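Local coordinates for protein lysyl oxidase (PDB 1W7C) that probably oxidises primary amines, including the lysine side chains of proteins, to aldehydes with the help of a copper ion and a topaquinone cofactor, at residues V86-E91 with T216-S221; P177-P182 with S588-E593; I163-E168 with C193-E198; G372-S377 with R430-I435. All coordinates share one frame; numbering follows the deposited sequence.

Interaction 1 of 4, residues V86-E91 with T216-S221; sequences VVYFGE and TGRDVS
Arg218 runs nearly straight from its backbone and then bends at chi3 (-64°), which swings its guanidinium group onto the chain at Gly90. Tyr88, two residues before Gly90, meets the same arginine. Its ring lies opposite the backbone N across the CA-CB bond (chi1 179°), and this carries OH as far as the middle of the arginine chain. The central bond is Arg218 NH1 to Gly90 O, at 2.8 Å. It is fairly straight, with an N-H...O angle of 163°. The oxygen lies in the guanidinium plane, and NH1 lies in the carbonyl plane on a lone pair. NH1 also comes within 3.4 Å of Gly90 CA. Tyr88 OH packs against Arg218 CD at 3.5 Å, close to the guanidinium edge, and the ring and guanidinium planes are well tilted against each other.

Gly90 and Arg218 lie in the connections of two antiparallel hairpins, and Tyr88 is near the end of strand 82-89. Gly90 leads on to strand 96-103, in the N2 region of the copper amine oxidase family. Arg218 sits between strands 209-214 and 224-230 of a separate sheet.

Further bonds fix the arginine: NH1 also bonds to Phe50 O and NH2 to Gly92 O. The guanidinium group therefore grips three backbone carbonyls. Tyr88 OH shares Phe50 O. Just after Arg218 the chain forms an Asx turn: Asp219 OD1 accepts from Ser221 N at 3.1 Å. Ser221 OG gives a second bond to Asp219 OD1, at 2.7 Å, from the same face of the carboxylate.

Interaction 2 of 4, residues P177-P182 with S588-E593; sequences PQLHDP and SRSGPE
Pro177 brings CG and CD of its ring against Ser590, with Pro177 CG 3.2 Å from Ser590 O. The ring also meets the serine side chain, Pro177 CD to Ser590 CB at 4.0 Å. Beside it, Leu179 reaches across with one methyl only. Leu179 CD2 lies 3.7 Å from Arg589 O and at a similar range from Ser590 OG. No direct hydrogen bond joins the two segments. A water bridges them, 2.8 Å from Pro177 O, to which it donates, and 2.7 Å from Ser590 OG.

The next shell fixes the shape of each side. Residues 588-591 form a type I beta turn, closed by Gly591 N to Ser588 O at 3.1 Å. An ST turn adds Ser590 N to Ser588 OG at 2.9 Å. Together they shape the turn that presents Ser590 O and CB to the proline ring, with OG on the water. A cis peptide bond precedes Pro177. Arg589 bonds Val526 O of the second subunit and makes a cation-pi contact with Tyr527 of that subunit.

Phe355 of strand 355-357 packs on both Pro177 and Ser590. Leu179 rests on Val188 and Tyr190 of strand 187-195. The contact thus joins the copper amine oxidase enzyme domain, which holds the 588-593 loop, to strand 170-180, outermost within this chain in its five-stranded sheet.

Interaction 3 of 4, residues I163-E168 with C193-E198; sequences IGVPYE and CNINTE
Ile195 has the most surface buried here, and its CD1 methyl does the touching. It is received by two branched side chains of the other segment. Ile195 CD1 lies 3.6 Å from Ile163 CG2, and the two side chains lie alongside, running opposite ways. The same Ile195 CD1 lies 3.8 Å from Val165 CG2, the valine coming in at a slant. Ile163, next in buried area, turns CG2 to the contact while CG1 lies beside its own backbone N (chi1 -62°). It stands at the end of helix 153-163. Gly164 follows with positive phi (102°) and leads the chain out of the helix, which brings Val165 round to the same isoleucine.

Asn196 adds a polar approach beside the apolar group. Asn196 ND2 comes to 3.0 Å from Glu168 O, but the angle is too poor for a hydrogen bond. The Glu168 carboxylate turns to Arg156 in a salt bridge and lies near a glycan sugar.

The apolar patch continues into Met170 of strand 170-180, which touches Ile163, Val165 and Cys193. The Cys193-Cys172 disulfide ties that strand to strand 187-195. Thr207 of strand 206-207 adds to the cover, so the contact packs the end of helix 153-163 against the end of strand 187-195.

Interaction 4 of 4, residues G372-S377 with R430-I435; sequences GYDCPS and RFISTI. Unlike the reference sequence in segment 372-377: Ser377 (reference Ala).
Arg430 reaches over from its strand to the backbone of Asp374 and the sulfur of Cys375. CB and CG start an extended chain that leaves the backbone N behind (chi1 165°). The chain bends at chi3 (-71°), and from CD onward it lies close to Asp374 O. CD lies 3.3 Å from Asp374 O and 4.0 Å from Cys375 SG. NE stays farther from that carbonyl and bonds instead to Asn441 OD1. CZ is 3.7 Å from Asp374 O. NH1 comes closest, at 3.0 Å from Asp374 O, but the angle of 121° makes this a weak hydrogen bond. NH1 has a further partner in Asp407 O of the second subunit.

Arg430 and Ile432 are two residues apart on strand 418-433 and both turn toward the loop, while Phe431 points away. This is the enzyme domain of the copper amine oxidase family. A few residues beyond the strand comes Tyr438, the residue modified to topaquinone. The Cys375-Cys400 disulfide fastens the loop to strand 391-405, which pairs with strand 418-433.

Ile432 makes the second half of the contact, a methyl against a carboxylate. Its CD1 sits 3.5 Å from Asp374 CG and 3.5 Å from Asp374 OD1. The carboxylate has polar partners as well: OD1 forms a salt bridge with Arg412 of the second subunit, and OD2 bonds to Val370 N.

From the N terminus, residues 86-91 open interaction 1, which closes at 216-221. Interaction 3 is nested inside that loop, running from 163-168 to 193-198. Interaction 2 opens at 177-182, within both loops, and closes only at 588-593, so it crosses interactions 1 and 3. Interaction 4, 372-377 with 430-435, is nested inside interaction 2 and follows the other two in series. Interaction 1 joins the N2 region to a hairpin loop of the next sheet. Interactions 2 and 3 both reach that sheet, at neighbouring strands: interaction 3 packs a helix end on it, and interaction 2 ties it to the enzyme domain. Interaction 4 lies wholly within the enzyme domain.

Interaction 1 of 4, residues V86-E91 with T216-S221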
loop_
_atom_site.group_PDB
_atom_site.type_symbol
_atom_site.label_atom_id
_atom_site.label_comp_id
_atom_site.label_asym_id
_atom_site.label_seq_id
_atom_site.Cartn_x
_atom_site.Cartn_y
_atom_site.Cartn_z
ATOM N N VAL A 86 2.541 -16.005 -36.360
ATOM C CA VAL A 86 2.045 -17.314 -35.973
ATOM C C VAL A 86 0.988 -17.668 -37.021
ATOM O O VAL A 86 0.021 -16.907 -37.237
ATOM C CB VAL A 86 1.463 -17.332 -34.545
ATOM C CG1 VAL A 86 1.025 -18.736 -34.174
ATOM C CG2 VAL A 86 2.485 -16.750 -33.532
ATOM N N VAL A 87 1.178 -18.847 -37.636
ATOM C CA VAL A 87 0.370 -19.315 -38.746
ATOM C C VAL A 87 -0.096 -20.724 -38.372
ATOM O O VAL A 87 0.695 -21.569 -37.942
ATOM C CB VAL A 87 1.181 -19.343 -40.055
ATOM C CG1 VAL A 87 0.352 -19.875 -41.228
ATOM C CG2 VAL A 87 1.766 -17.959 -40.361
ATOM N N TYR A 88 -1.385 -20.983 -38.550
ATOM C CA TYR A 88 -1.880 -22.346 -38.450
ATOM C C TYR A 88 -1.715 -23.046 -39.781
ATOM O O TYR A 88 -2.133 -22.528 -40.808
ATOM C CB TYR A 88 -3.345 -22.377 -38.029
ATOM C CG TYR A 88 -3.848 -23.794 -37.952
ATOM C CD1 TYR A 88 -3.500 -24.622 -36.887
ATOM C CD2 TYR A 88 -4.596 -24.347 -38.991
ATOM C CE1 TYR A 88 -3.922 -25.933 -36.836
ATOM C CE2 TYR A 88 -5.023 -25.653 -38.923
ATOM C CZ TYR A 88 -4.672 -26.443 -37.860
ATOM O OH TYR A 88 -5.117 -27.740 -37.777
ATOM N N PHE A 89 -1.068 -24.200 -39.741
ATOM C CA PHE A 89 -0.957 -25.077 -40.904
ATOM C C PHE A 89 -1.760 -26.356 -40.725
ATOM O O PHE A 89 -1.379 -27.230 -39.923
ATOM C CB PHE A 89 0.497 -25.440 -41.175
ATOM C CG PHE A 89 1.327 -24.278 -41.648
ATOM C CD1 PHE A 89 2.115 -23.575 -40.758
ATOM C CD2 PHE A 89 1.283 -23.858 -42.965
ATOM C CE1 PHE A 89 2.863 -22.504 -41.169
ATOM C CE2 PHE A 89 2.050 -22.789 -43.392
ATOM C CZ PHE A 89 2.850 -22.115 -42.483
ATOM N N GLY A 90 -2.825 -26.485 -41.528
ATOM C CA GLY A 90 -3.667 -27.659 -41.526
ATOM C C GLY A 90 -3.556 -28.505 -42.780
ATOM O O GLY A 90 -4.151 -29.557 -42.832
ATOM N N GLU A 91 -2.757 -28.072 -43.752
ATOM C CA GLU A 91 -2.662 -28.751 -45.036
ATOM C C GLU A 91 -2.004 -30.124 -44.955
ATOM O O GLU A 91 -2.136 -30.932 -45.877
ATOM C CB GLU A 91 -1.890 -27.874 -46.046
ATOM C CG GLU A 91 -0.401 -27.709 -45.713
ATOM C CD GLU A 91 0.383 -26.983 -46.779
ATOM O OE1 GLU A 91 -0.188 -26.086 -47.429
ATOM O OE2 GLU A 91 1.583 -27.312 -46.949
ATOM N N THR A 216 -11.027 -34.801 -29.121
ATOM C CA THR A 216 -9.744 -35.248 -29.686
ATOM C C THR A 216 -9.784 -35.213 -31.212
ATOM O O THR A 216 -10.737 -35.667 -31.827
ATOM C CB THR A 216 -9.428 -36.670 -29.232
ATOM O OG1 THR A 216 -9.474 -36.752 -27.797
ATOM C CG2 THR A 216 -7.982 -37.080 -29.620
ATOM N N GLY A 217 -8.740 -34.651 -31.805
ATOM C CA GLY A 217 -8.523 -34.707 -33.239
ATOM C C GLY A 217 -9.236 -33.604 -33.995
ATOM O O GLY A 217 -10.078 -32.898 -33.451
ATOM N N ARG A 218 -8.930 -33.503 -35.288
ATOM C CA ARG A 218 -9.413 -32.438 -36.160
ATOM C C ARG A 218 -10.756 -32.747 -36.822
ATOM O O ARG A 218 -11.306 -31.899 -37.485
ATOM C CB ARG A 218 -8.372 -32.173 -37.253
ATOM C CG ARG A 218 -7.084 -31.582 -36.725
ATOM C CD ARG A 218 -6.187 -31.035 -37.810
ATOM N NE ARG A 218 -5.714 -32.071 -38.735
ATOM C CZ ARG A 218 -5.171 -31.820 -39.912
ATOM N NH1 ARG A 218 -5.059 -30.564 -40.338
ATOM N NH2 ARG A 218 -4.721 -32.815 -40.665
ATOM N N ASP A 219 -11.251 -33.975 -36.655
ATOM C CA ASP A 219 -12.537 -34.394 -37.214
ATOM C C ASP A 219 -13.622 -34.325 -36.145
ATOM O O ASP A 219 -13.733 -35.207 -35.273
ATOM C CB ASP A 219 -12.391 -35.805 -37.774
ATOM C CG ASP A 219 -13.649 -36.336 -38.388
ATOM O OD1 ASP A 219 -14.675 -35.614 -38.451
ATOM O OD2 ASP A 219 -13.682 -37.493 -38.847
ATOM N N VAL A 220 -14.403 -33.258 -36.186
ATOM C CA VAL A 220 -15.401 -33.021 -35.144
ATOM C C VAL A 220 -16.516 -34.068 -35.128
ATOM O O VAL A 220 -17.191 -34.217 -34.123
ATOM C CB VAL A 220 -16.019 -31.608 -35.230
ATOM C CG1 VAL A 220 -14.942 -30.548 -35.106
ATOM C CG2 VAL A 220 -16.818 -31.422 -36.518
ATOM N N SER A 221 -16.713 -34.796 -36.235
ATOM C CA SER A 221 -17.693 -35.875 -36.245
ATOM C C SER A 221 -17.356 -36.961 -35.229
ATOM O O SER A 221 -18.228 -37.735 -34.860
ATOM C CB SER A 221 -17.838 -36.480 -37.660
ATOM O OG SER A 221 -16.732 -37.295 -37.990
#

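Interaction 2 of 4, residues P177-P182 with S588-E593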
loop_
_atom_site.group_PDB
_atom_site.type_symbol
_atom_site.label_atom_id
_atom_site.label_comp_id
_atom_site.label_asym_id
_atom_site.label_seq_id
_atom_site.Cartn_x
_atom_site.Cartn_y
_atom_site.Cartn_z
ATOM N N PRO A 177 -8.156 -24.133 -18.872
ATOM C CA PRO A 177 -7.782 -24.709 -20.176
ATOM C C PRO A 177 -8.483 -26.030 -20.484
ATOM O O PRO A 177 -9.145 -26.650 -19.647
ATOM C CB PRO A 177 -6.286 -24.972 -19.988
ATOM C CG PRO A 177 -6.181 -25.340 -18.531
ATOM C CD PRO A 177 -7.110 -24.352 -17.857
ATOM N N GLN A 178 -8.343 -26.436 -21.741
ATOM C CA GLN A 178 -8.639 -27.816 -22.138
ATOM C C GLN A 178 -7.670 -28.772 -21.452
ATOM O O GLN A 178 -6.628 -28.331 -20.927
ATOM C CB GLN A 178 -8.546 -27.920 -23.679
ATOM C CG GLN A 178 -9.546 -27.009 -24.409
ATOM C CD GLN A 178 -9.357 -26.972 -25.888
ATOM O OE1 GLN A 178 -10.152 -26.345 -26.571
ATOM N NE2 GLN A 178 -8.307 -27.631 -26.395
ATOM N N LEU A 179 -8.021 -30.057 -21.436
ATOM C CA LEU A 179 -7.263 -31.089 -20.742
ATOM C C LEU A 179 -6.788 -32.175 -21.726
ATOM O O LEU A 179 -7.476 -33.178 -21.973
ATOM C CB LEU A 179 -8.115 -31.688 -19.625
ATOM C CG LEU A 179 -8.428 -30.689 -18.494
ATOM C CD1 LEU A 179 -9.586 -31.225 -17.643
ATOM C CD2 LEU A 179 -7.224 -30.418 -17.614
ATOM N N HIS A 180 -5.588 -31.980 -22.256
ATOM C CA HIS A 180 -4.956 -32.945 -23.135
ATOM C C HIS A 180 -4.028 -33.825 -22.325
ATOM O O HIS A 180 -3.228 -33.368 -21.504
ATOM C CB HIS A 180 -4.168 -32.250 -24.257
ATOM C CG HIS A 180 -3.397 -33.204 -25.112
ATOM N ND1 HIS A 180 -4.020 -34.087 -25.970
ATOM C CD2 HIS A 180 -2.067 -33.477 -25.188
ATOM C CE1 HIS A 180 -3.106 -34.838 -26.572
ATOM N NE2 HIS A 180 -1.912 -34.492 -26.114
ATOM N N ASP A 181 -4.161 -35.116 -22.557
ATOM C CA ASP A 181 -3.398 -36.119 -21.813
ATOM C C ASP A 181 -2.357 -36.712 -22.772
ATOM O O ASP A 181 -2.718 -37.493 -23.649
ATOM C CB ASP A 181 -4.320 -37.222 -21.286
ATOM C CG ASP A 181 -3.614 -38.217 -20.445
ATOM O OD1 ASP A 181 -2.366 -38.295 -20.461
ATOM O OD2 ASP A 181 -4.247 -39.028 -19.756
ATOM N N PRO A 182 -1.080 -36.354 -22.637
ATOM C CA PRO A 182 -0.075 -36.885 -23.569
ATOM C C PRO A 182 0.084 -38.396 -23.504
ATOM O O PRO A 182 0.568 -38.999 -24.465
ATOM C CB PRO A 182 1.235 -36.187 -23.142
ATOM C CG PRO A 182 0.857 -35.098 -22.221
ATOM C CD PRO A 182 -0.497 -35.391 -21.686
ATOM N N SER A 588 -1.383 -28.362 -9.946
ATOM C CA SER A 588 -2.665 -28.303 -10.654
ATOM C C SER A 588 -2.704 -29.146 -11.910
ATOM O O SER A 588 -1.832 -29.032 -12.775
ATOM C CB SER A 588 -2.975 -26.864 -11.056
ATOM O OG SER A 588 -4.142 -26.820 -11.849
ATOM N N ARG A 589 -3.734 -29.966 -12.014
ATOM C CA ARG A 589 -4.001 -30.695 -13.270
ATOM C C ARG A 589 -4.287 -29.770 -14.459
ATOM O O ARG A 589 -4.154 -30.171 -15.612
ATOM C CB ARG A 589 -5.145 -31.681 -13.083
ATOM C CG ARG A 589 -4.807 -32.878 -12.216
ATOM C CD ARG A 589 -5.972 -33.775 -11.960
ATOM N NE ARG A 589 -5.610 -34.879 -11.094
ATOM C CZ ARG A 589 -5.103 -36.036 -11.531
ATOM N NH1 ARG A 589 -4.862 -36.204 -12.830
ATOM N NH2 ARG A 589 -4.812 -37.003 -10.665
ATOM N N SER A 590 -4.717 -28.542 -14.148
ATOM C CA SER A 590 -5.023 -27.532 -15.161
ATOM C C SER A 590 -3.857 -26.577 -15.421
ATOM O O SER A 590 -3.966 -25.664 -16.231
ATOM C CB SER A 590 -6.292 -26.752 -14.790
ATOM O OG SER A 590 -7.424 -27.613 -14.739
ATOM N N GLY A 591 -2.715 -26.820 -14.780
ATOM C CA GLY A 591 -1.510 -26.068 -15.112
ATOM C C GLY A 591 -0.246 -26.700 -14.568
ATOM O O GLY A 591 0.401 -26.147 -13.679
ATOM N N PRO A 592 0.058 -27.923 -15.014
ATOM C CA PRO A 592 1.190 -28.664 -14.446
ATOM C C PRO A 592 2.530 -27.960 -14.660
ATOM O O PRO A 592 3.327 -27.842 -13.729
ATOM C CB PRO A 592 1.126 -30.015 -15.178
ATOM C CG PRO A 592 -0.297 -30.115 -15.663
ATOM C CD PRO A 592 -0.639 -28.714 -16.040
ATOM N N GLU A 593 2.768 -27.502 -15.880
ATOM C CA GLU A 593 4.050 -26.905 -16.237
ATOM C C GLU A 593 3.918 -25.548 -16.917
ATOM O O GLU A 593 4.920 -24.981 -17.325
ATOM C CB GLU A 593 4.846 -27.837 -17.155
ATOM C CG GLU A 593 5.116 -29.217 -16.602
ATOM C CD GLU A 593 6.046 -29.284 -15.394
ATOM O OE1 GLU A 593 6.057 -30.353 -14.729
ATOM O OE2 GLU A 593 6.730 -28.279 -15.091
HETATM O O HOH W 1 -8.884 -27.355 -16.998
#

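Interaction 3 of 4, residues I163-E168 with C193-E198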
loop_
_atom_site.group_PDB
_atom_site.type_symbol
_atom_site.label_atom_id
_atom_site.label_comp_id
_atom_site.label_asym_id
_atom_site.label_seq_id
_atom_site.Cartn_x
_atom_site.Cartn_y
_atom_site.Cartn_z
ATOM N N ILE A 163 -33.106 -26.355 -14.774
ATOM C CA ILE A 163 -32.658 -24.966 -14.639
ATOM C C ILE A 163 -33.808 -23.975 -14.498
ATOM O O ILE A 163 -33.664 -22.975 -13.814
ATOM C CB ILE A 163 -31.710 -24.605 -15.821
ATOM C CG1 ILE A 163 -30.473 -25.498 -15.755
ATOM C CG2 ILE A 163 -31.303 -23.122 -15.787
ATOM C CD1 ILE A 163 -29.611 -25.501 -16.998
ATOM N N GLY A 164 -34.923 -24.240 -15.175
ATOM C CA GLY A 164 -36.113 -23.422 -15.052
ATOM C C GLY A 164 -36.355 -22.455 -16.196
ATOM O O GLY A 164 -37.362 -21.757 -16.201
ATOM N N VAL A 165 -35.445 -22.408 -17.165
ATOM C CA VAL A 165 -35.639 -21.600 -18.364
ATOM C C VAL A 165 -35.279 -22.466 -19.572
ATOM O O VAL A 165 -34.517 -23.421 -19.435
ATOM C CB VAL A 165 -34.760 -20.300 -18.342
ATOM C CG1 VAL A 165 -35.036 -19.456 -17.087
ATOM C CG2 VAL A 165 -33.269 -20.650 -18.445
ATOM N N PRO A 166 -35.825 -22.164 -20.749
ATOM C CA PRO A 166 -35.483 -22.947 -21.941
ATOM C C PRO A 166 -34.057 -22.660 -22.424
ATOM O O PRO A 166 -33.418 -21.685 -22.010
ATOM C CB PRO A 166 -36.516 -22.491 -22.971
ATOM C CG PRO A 166 -36.885 -21.132 -22.553
ATOM C CD PRO A 166 -36.816 -21.116 -21.046
ATOM N N TYR A 167 -33.575 -23.531 -23.294
ATOM C CA TYR A 167 -32.245 -23.420 -23.879
ATOM C C TYR A 167 -31.920 -22.030 -24.432
ATOM O O TYR A 167 -30.799 -21.559 -24.257
ATOM C CB TYR A 167 -32.106 -24.460 -24.976
ATOM C CG TYR A 167 -30.764 -24.518 -25.680
ATOM C CD1 TYR A 167 -29.636 -25.026 -25.043
ATOM C CD2 TYR A 167 -30.637 -24.112 -27.006
ATOM C CE1 TYR A 167 -28.424 -25.122 -25.697
ATOM C CE2 TYR A 167 -29.426 -24.211 -27.672
ATOM C CZ TYR A 167 -28.321 -24.708 -27.010
ATOM O OH TYR A 167 -27.126 -24.830 -27.670
ATOM N N GLU A 168 -32.912 -21.357 -25.033
ATOM C CA GLU A 168 -32.703 -20.043 -25.644
ATOM C C GLU A 168 -32.291 -18.987 -24.609
ATOM O O GLU A 168 -31.725 -17.948 -24.965
ATOM C CB GLU A 168 -33.980 -19.550 -26.338
ATOM C CG GLU A 168 -34.297 -20.206 -27.673
ATOM C CD GLU A 168 -34.524 -21.694 -27.562
ATOM O OE1 GLU A 168 -33.867 -22.429 -28.333
ATOM O OE2 GLU A 168 -35.349 -22.129 -26.703
ATOM N N CYS A 193 -23.421 -24.159 -17.897
ATOM C CA CYS A 193 -24.375 -23.226 -18.467
ATOM C C CYS A 193 -24.680 -22.106 -17.472
ATOM O O CYS A 193 -24.715 -22.325 -16.258
ATOM C CB CYS A 193 -25.689 -23.938 -18.824
ATOM S SG CYS A 193 -25.543 -25.289 -20.002
ATOM N N ASN A 194 -24.909 -20.910 -18.006
ATOM C CA ASN A 194 -25.243 -19.745 -17.206
ATOM C C ASN A 194 -26.477 -19.079 -17.800
ATOM O O ASN A 194 -26.690 -19.129 -19.026
ATOM C CB ASN A 194 -24.094 -18.725 -17.206
ATOM C CG ASN A 194 -22.827 -19.269 -16.583
ATOM O OD1 ASN A 194 -22.258 -20.251 -17.064
ATOM N ND2 ASN A 194 -22.345 -18.598 -15.541
ATOM N N ILE A 195 -27.291 -18.458 -16.961
ATOM C CA ILE A 195 -28.489 -17.768 -17.445
ATOM C C ILE A 195 -28.064 -16.529 -18.263
ATOM O O ILE A 195 -27.155 -15.806 -17.863
ATOM C CB ILE A 195 -29.394 -17.344 -16.257
ATOM C CG1 ILE A 195 -29.760 -18.540 -15.352
ATOM C CG2 ILE A 195 -30.622 -16.602 -16.764
ATOM C CD1 ILE A 195 -30.633 -19.560 -15.978
ATOM N N ASN A 196 -28.716 -16.288 -19.395
ATOM C CA ASN A 196 -28.435 -15.092 -20.189
ATOM C C ASN A 196 -28.948 -13.862 -19.467
ATOM O O ASN A 196 -30.036 -13.880 -18.891
ATOM C CB ASN A 196 -29.138 -15.112 -21.557
ATOM C CG ASN A 196 -28.683 -16.224 -22.459
ATOM O OD1 ASN A 196 -27.608 -16.797 -22.292
ATOM N ND2 ASN A 196 -29.505 -16.526 -23.455
ATOM N N THR A 197 -28.164 -12.794 -19.515
ATOM C CA THR A 197 -28.561 -11.505 -18.957
ATOM C C THR A 197 -28.373 -10.430 -19.993
ATOM O O THR A 197 -27.677 -10.628 -20.991
ATOM C CB THR A 197 -27.732 -11.124 -17.727
ATOM O OG1 THR A 197 -26.409 -10.747 -18.140
ATOM C CG2 THR A 197 -27.588 -12.279 -16.758
ATOM N N GLU A 198 -28.972 -9.274 -19.737
ATOM C CA GLU A 198 -28.822 -8.131 -20.613
ATOM C C GLU A 198 -27.624 -7.237 -20.254
ATOM O O GLU A 198 -27.307 -6.310 -21.002
ATOM C CB GLU A 198 -30.099 -7.291 -20.617
ATOM C CG GLU A 198 -30.256 -6.314 -19.454
ATOM C CD GLU A 198 -31.493 -5.424 -19.569
ATOM O OE1 GLU A 198 -32.074 -5.078 -18.512
ATOM O OE2 GLU A 198 -31.879 -5.048 -20.704
#

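Interaction 4 of 4, residues G372-S377 with R430-I435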
loop_
_atom_site.group_PDB
_atom_site.type_symbol
_atom_site.label_atom_id
_atom_site.label_comp_id
_atom_site.label_asym_id
_atom_site.label_seq_id
_atom_site.Cartn_x
_atom_site.Cartn_y
_atom_site.Cartn_z
ATOM N N GLY A 372 -11.904 11.178 -18.134
ATOM C CA GLY A 372 -12.395 11.808 -16.923
ATOM C C GLY A 372 -12.597 10.850 -15.770
ATOM O O GLY A 372 -12.487 11.268 -14.615
ATOM N N TYR A 373 -12.883 9.580 -16.064
ATOM C CA TYR A 373 -13.228 8.596 -15.059
ATOM C C TYR A 373 -12.118 7.568 -14.873
ATOM O O TYR A 373 -11.650 7.314 -13.770
ATOM C CB TYR A 373 -14.539 7.910 -15.434
ATOM C CG TYR A 373 -15.735 8.824 -15.253
ATOM C CD1 TYR A 373 -16.105 9.726 -16.234
ATOM C CD2 TYR A 373 -16.454 8.824 -14.059
ATOM C CE1 TYR A 373 -17.166 10.583 -16.035
ATOM C CE2 TYR A 373 -17.541 9.678 -13.859
ATOM C CZ TYR A 373 -17.876 10.560 -14.855
ATOM O OH TYR A 373 -18.950 11.409 -14.755
ATOM N N ASP A 374 -11.692 6.963 -15.969
ATOM C CA ASP A 374 -10.604 6.005 -15.905
ATOM C C ASP A 374 -9.252 6.674 -15.641
ATOM O O ASP A 374 -8.379 6.047 -15.028
ATOM C CB ASP A 374 -10.504 5.151 -17.165
ATOM C CG ASP A 374 -11.543 4.058 -17.245
ATOM O OD1 ASP A 374 -12.092 3.607 -16.211
ATOM O OD2 ASP A 374 -11.856 3.602 -18.375
ATOM N N CYS A 375 -9.079 7.876 -16.160
ATOM C CA CYS A 375 -7.915 8.722 -15.932
ATOM C C CYS A 375 -8.416 10.109 -15.626
ATOM O O CYS A 375 -9.509 10.516 -16.109
ATOM C CB CYS A 375 -7.014 8.777 -17.182
ATOM S SG CYS A 375 -6.418 7.152 -17.733
ATOM N N PRO A 376 -7.660 10.907 -14.887
ATOM C CA PRO A 376 -8.054 12.314 -14.706
ATOM C C PRO A 376 -8.157 13.072 -16.019
ATOM O O PRO A 376 -7.587 12.730 -17.062
ATOM C CB PRO A 376 -6.933 12.886 -13.814
ATOM C CG PRO A 376 -6.300 11.684 -13.178
ATOM C CD PRO A 376 -6.411 10.602 -14.174
ATOM N N SER A 377 -8.935 14.137 -15.959
ATOM C CA SER A 377 -9.220 14.976 -17.116
ATOM C C SER A 377 -7.954 15.654 -17.708
ATOM O O SER A 377 -7.937 16.014 -18.880
ATOM C CB SER A 377 -10.283 16.022 -16.755
ATOM O OG SER A 377 -11.511 15.384 -16.398
ATOM N N ARG A 430 -1.198 4.676 -17.163
ATOM C CA ARG A 430 -2.217 3.657 -16.921
ATOM C C ARG A 430 -2.759 3.039 -18.209
ATOM O O ARG A 430 -2.906 3.736 -19.225
ATOM C CB ARG A 430 -3.407 4.274 -16.177
ATOM C CG ARG A 430 -4.672 3.457 -16.169
ATOM C CD ARG A 430 -5.784 4.062 -15.312
ATOM N NE ARG A 430 -5.464 3.937 -13.894
ATOM C CZ ARG A 430 -5.481 4.899 -13.007
ATOM N NH1 ARG A 430 -5.851 6.128 -13.346
ATOM N NH2 ARG A 430 -5.138 4.650 -11.764
ATOM N N PHE A 431 -3.069 1.748 -18.140
ATOM C CA PHE A 431 -4.046 1.201 -19.077
ATOM C C PHE A 431 -4.933 0.240 -18.315
ATOM O O PHE A 431 -4.572 -0.217 -17.216
ATOM C CB PHE A 431 -3.431 0.604 -20.352
ATOM C CG PHE A 431 -2.924 -0.788 -20.222
ATOM C CD1 PHE A 431 -1.707 -1.044 -19.638
ATOM C CD2 PHE A 431 -3.669 -1.856 -20.702
ATOM C CE1 PHE A 431 -1.232 -2.335 -19.552
ATOM C CE2 PHE A 431 -3.169 -3.158 -20.624
ATOM C CZ PHE A 431 -1.988 -3.396 -20.037
ATOM N N ILE A 432 -6.098 -0.033 -18.888
ATOM C CA ILE A 432 -7.059 -0.927 -18.273
ATOM C C ILE A 432 -7.445 -1.981 -19.301
ATOM O O ILE A 432 -7.824 -1.656 -20.437
ATOM C CB ILE A 432 -8.322 -0.112 -17.835
ATOM C CG1 ILE A 432 -7.937 0.822 -16.684
ATOM C CG2 ILE A 432 -9.401 -1.113 -17.418
ATOM C CD1 ILE A 432 -9.062 1.758 -16.222
ATOM N N SER A 433 -7.311 -3.235 -18.915
ATOM C CA SER A 433 -7.710 -4.362 -19.734
ATOM C C SER A 433 -8.933 -5.050 -19.145
ATOM O O SER A 433 -8.865 -5.679 -18.085
ATOM C CB SER A 433 -6.521 -5.340 -19.803
ATOM O OG SER A 433 -6.785 -6.348 -20.763
ATOM N N THR A 434 -10.059 -4.916 -19.848
ATOM C CA THR A 434 -11.263 -5.629 -19.487
ATOM C C THR A 434 -11.297 -6.891 -20.326
ATOM O O THR A 434 -11.457 -6.850 -21.545
ATOM C CB THR A 434 -12.518 -4.802 -19.757
ATOM O OG1 THR A 434 -12.466 -3.548 -19.044
ATOM C CG2 THR A 434 -13.719 -5.583 -19.265
ATOM N N ILE A 435 -11.072 -8.025 -19.661
ATOM C CA ILE A 435 -11.007 -9.336 -20.292
ATOM C C ILE A 435 -12.212 -10.118 -19.832
ATOM O O ILE A 435 -12.227 -10.695 -18.736
ATOM C CB ILE A 435 -9.701 -10.065 -19.935
ATOM C CG1 ILE A 435 -8.491 -9.135 -20.234
ATOM C CG2 ILE A 435 -9.600 -11.353 -20.746
ATOM C CD1 ILE A 435 -7.145 -9.763 -19.893
#